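Local coordinates for protein COG0546: Predicted phosphatases (Streptococcus pneumoniae, PDB 2AH5) that is of unknown function but belongs to the haloacid dehalogenase-like hydrolases and is predicted to act as a phosphatase, at residues Ser73-Lys78 against Thr110-Asp115. Sequence-based numbering, arbitrary orientation.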
ATOM      1  N   SER A  73      -0.224 -14.388  12.504  1.00 22.10           N
ATOM      2  CA  SER A  73      -0.366 -14.521  13.962  1.00 22.03           C
ATOM      3  C   SER A  73       0.372 -13.447  14.767  1.00 22.38           C
ATOM      4  O   SER A  73      -0.090 -13.046  15.850  1.00 24.31           O
ATOM      5  CB  SER A  73       0.062 -15.931  14.448  1.00 21.70           C
ATOM      6  OG  SER A  73       1.465 -16.029  14.717  1.00 19.71           O
ATOM      7  N   TYR A  74       1.523 -12.996  14.278  1.00 21.62           N
ATOM      8  CA  TYR A  74       2.176 -11.861  14.888  1.00 20.45           C
ATOM      9  C   TYR A  74       1.481 -10.570  14.405  1.00 19.27           C
ATOM     10  O   TYR A  74       1.176  -9.675  15.206  1.00 18.51           O
ATOM     11  CB  TYR A  74       3.677 -11.835  14.572  1.00 20.52           C
ATOM     12  CG  TYR A  74       4.392 -10.679  15.227  1.00 21.76           C
ATOM     13  CD1 TYR A  74       5.067 -10.838  16.448  1.00 21.69           C
ATOM     14  CD2 TYR A  74       4.360  -9.415  14.653  1.00 20.01           C
ATOM     15  CE1 TYR A  74       5.724  -9.759  17.063  1.00 22.37           C
ATOM     16  CE2 TYR A  74       4.998  -8.330  15.261  1.00 21.74           C
ATOM     17  CZ  TYR A  74       5.682  -8.510  16.462  1.00 22.91           C
ATOM     18  OH  TYR A  74       6.294  -7.424  17.057  1.00 23.25           O
ATOM     19  N   TYR A  75       1.207 -10.487  13.107  1.00 18.82           N
ATOM     20  CA  TYR A  75       0.786  -9.203  12.528  1.00 18.70           C
ATOM     21  C   TYR A  75      -0.560  -8.696  13.060  1.00 19.91           C
ATOM     22  O   TYR A  75      -0.700  -7.515  13.421  1.00 18.92           O
ATOM     23  CB  TYR A  75       0.801  -9.237  10.995  1.00 17.42           C
ATOM     24  CG  TYR A  75       0.809  -7.828  10.463  1.00 16.23           C
ATOM     25  CD1 TYR A  75       1.986  -7.089  10.449  1.00 15.98           C
ATOM     26  CD2 TYR A  75      -0.368  -7.217  10.047  1.00 17.25           C
ATOM     27  CE1 TYR A  75       2.010  -5.760  10.023  1.00 15.91           C
ATOM     28  CE2 TYR A  75      -0.366  -5.871   9.621  1.00 14.78           C
ATOM     29  CZ  TYR A  75       0.841  -5.166   9.606  1.00 17.56           C
ATOM     30  OH  TYR A  75       0.869  -3.862   9.174  1.00 18.13           O
ATOM     31  N   LYS A  76      -1.547  -9.588  13.108  1.00 21.66           N
ATOM     32  CA  LYS A  76      -2.894  -9.225  13.582  1.00 23.01           C
ATOM     33  C   LYS A  76      -2.917  -8.755  15.035  1.00 23.07           C
ATOM     34  O   LYS A  76      -3.594  -7.769  15.375  1.00 23.62           O
ATOM     35  CB  LYS A  76      -3.874 -10.398  13.365  1.00 24.00           C
ATOM     36  CG  LYS A  76      -4.206 -10.656  11.891  1.00 24.85           C
ATOM     37  CD  LYS A  76      -5.020  -9.485  11.269  1.00 30.30           C
ATOM     38  CE  LYS A  76      -6.476  -9.858  11.004  1.00 28.95           C
ATOM     39  NZ  LYS A  76      -7.249  -8.687  10.481  1.00 30.83           N
ATOM     40  N   ALA A  77      -2.157  -9.431  15.884  1.00 22.86           N
ATOM     41  CA  ALA A  77      -2.137  -9.151  17.319  1.00 22.92           C
ATOM     42  C   ALA A  77      -1.156  -8.059  17.730  1.00 23.01           C
ATOM     43  O   ALA A  77      -1.371  -7.389  18.742  1.00 22.85           O
ATOM     44  CB  ALA A  77      -1.843 -10.440  18.112  1.00 23.13           C
ATOM     45  N   LYS A  78      -0.085  -7.877  16.949  1.00 22.04           N
ATOM     46  CA  LYS A  78       1.036  -7.036  17.372  1.00 22.15           C
ATOM     47  C   LYS A  78       1.558  -6.118  16.263  1.00 20.42           C
ATOM     48  O   LYS A  78       1.726  -4.918  16.480  1.00 19.95           O
ATOM     49  CB  LYS A  78       2.200  -7.884  17.914  1.00 22.40           C
ATOM     50  CG  LYS A  78       2.042  -8.344  19.370  1.00 24.33           C
ATOM     51  CD  LYS A  78       3.281  -9.124  19.934  1.00 24.82           C
ATOM     52  CE  LYS A  78       4.587  -8.313  19.897  1.00 27.83           C
ATOM     53  NZ  LYS A  78       4.572  -7.128  20.810  1.00 30.13           N
ATOM     54  N   THR A 110      -9.268  -6.009   3.324  1.00 14.25           N
ATOM     55  CA  THR A 110     -10.120  -4.866   3.628  1.00 13.65           C
ATOM     56  C   THR A 110     -10.219  -4.586   5.137  1.00 13.73           C
ATOM     57  O   THR A 110     -10.032  -3.463   5.583  1.00 13.07           O
ATOM     58  CB  THR A 110     -11.516  -5.050   3.046  1.00 13.20           C
ATOM     59  OG1 THR A 110     -11.423  -5.147   1.612  1.00 14.48           O
ATOM     60  CG2 THR A 110     -12.405  -3.876   3.432  1.00 13.94           C
ATOM     61  N   SER A 111     -10.512  -5.608   5.922  1.00 14.36           N
ATOM     62  CA  SER A 111     -10.739  -5.392   7.352  1.00 15.60           C
ATOM     63  C   SER A 111      -9.483  -4.917   8.087  1.00 15.41           C
ATOM     64  O   SER A 111      -9.579  -4.030   8.947  1.00 15.49           O
ATOM     65  CB  SER A 111     -11.305  -6.652   8.009  1.00 16.02           C
ATOM     66  OG  SER A 111     -10.394  -7.716   7.868  1.00 19.01           O
ATOM     67  N   THR A 112      -8.327  -5.469   7.715  1.00 15.28           N
ATOM     68  CA  THR A 112      -7.032  -5.019   8.248  1.00 15.50           C
ATOM     69  C   THR A 112      -6.764  -3.538   7.884  1.00 15.34           C
ATOM     70  O   THR A 112      -6.363  -2.739   8.742  1.00 14.69           O
ATOM     71  CB  THR A 112      -5.850  -5.928   7.777  1.00 16.35           C
ATOM     72  OG1 THR A 112      -6.139  -7.311   8.061  1.00 17.54           O
ATOM     73  CG2 THR A 112      -4.573  -5.578   8.503  1.00 17.57           C
ATOM     74  N   ALA A 113      -7.021  -3.170   6.627  1.00 14.48           N
ATOM     75  CA  ALA A 113      -6.855  -1.787   6.169  1.00 14.58           C
ATOM     76  C   ALA A 113      -7.780  -0.828   6.918  1.00 15.12           C
ATOM     77  O   ALA A 113      -7.366   0.273   7.346  1.00 14.90           O
ATOM     78  CB  ALA A 113      -7.083  -1.697   4.651  1.00 15.22           C
ATOM     79  N   GLN A 114      -9.031  -1.249   7.101  1.00 14.75           N
ATOM     80  CA  GLN A 114      -9.966  -0.458   7.861  1.00 16.06           C
ATOM     81  C   GLN A 114      -9.506  -0.282   9.294  1.00 15.77           C
ATOM     82  O   GLN A 114      -9.522   0.838   9.779  1.00 16.19           O
ATOM     83  CB  GLN A 114     -11.391  -1.015   7.767  1.00 16.70           C
ATOM     84  CG  GLN A 114     -11.890  -0.926   6.331  1.00 18.63           C
ATOM     85  CD  GLN A 114     -13.281  -0.368   6.164  1.00 25.80           C
ATOM     86  OE1 GLN A 114     -13.901  -0.540   5.104  1.00 28.67           O
ATOM     87  NE2 GLN A 114     -13.778   0.317   7.184  1.00 27.31           N
ATOM     88  N   ASP A 115      -9.044  -1.358   9.929  1.00 16.09           N
ATOM     89  CA  ASP A 115      -8.532  -1.314  11.293  1.00 16.97           C
ATOM     90  C   ASP A 115      -7.346  -0.369  11.417  1.00 16.94           C
ATOM     91  O   ASP A 115      -7.306   0.480  12.332  1.00 16.64           O
ATOM     92  CB  ASP A 115      -8.119  -2.708  11.781  1.00 17.04           C
ATOM     93  CG  ASP A 115      -9.307  -3.612  12.087  1.00 21.91           C
ATOM     94  OD1 ASP A 115     -10.461  -3.119  12.217  1.00 23.31           O
ATOM     95  OD2 ASP A 115      -9.063  -4.839  12.194  1.00 24.30           O
TER
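K76 reaches from helix 64-79 to T112 on helix 110-119, and its amino group makes the hydrogen bond that joins the two segments. From CB the chain leaves beside its own backbone N (chi1 -70°), and CB and CG stay clear of 110-115. Bends at chi2 and at chi3, the latter at an intermediate -109°, then turn the outer half across the gap. CD passes 4.0 Å from T112 OG1 and CE follows at 3.9 Å, both loose approaches, before NZ comes within 3.0 Å and donates a hydrogen bond to that oxygen. S111 OG flanks the ammonium group at 4.2 Å from NZ. On the next turn of helix 110-119, the carboxylate of D115 lies beyond salt-bridge range, OD2 being 4.6 Å from NZ, although its charge probably still steadies the lysine.

T112 CG2 lies at the edge of the Y75 ring, 4.4 Å from CE2 and near the ring plane. The phenol oxygen of Y75 hydrogen-bonds K108 NZ, and the Y75 side chain touches residues of a DxDx(T/V) sequence resembling the HAD signature. Little more than these outer atoms meets, since the axes of the two short segments approach no closer than 12.0 Å. Such a sparse, polar bridge fits the boundary between the helical cap and the parallel-sheet core of a HAD-type hydrolase, where the active-site cleft is expected.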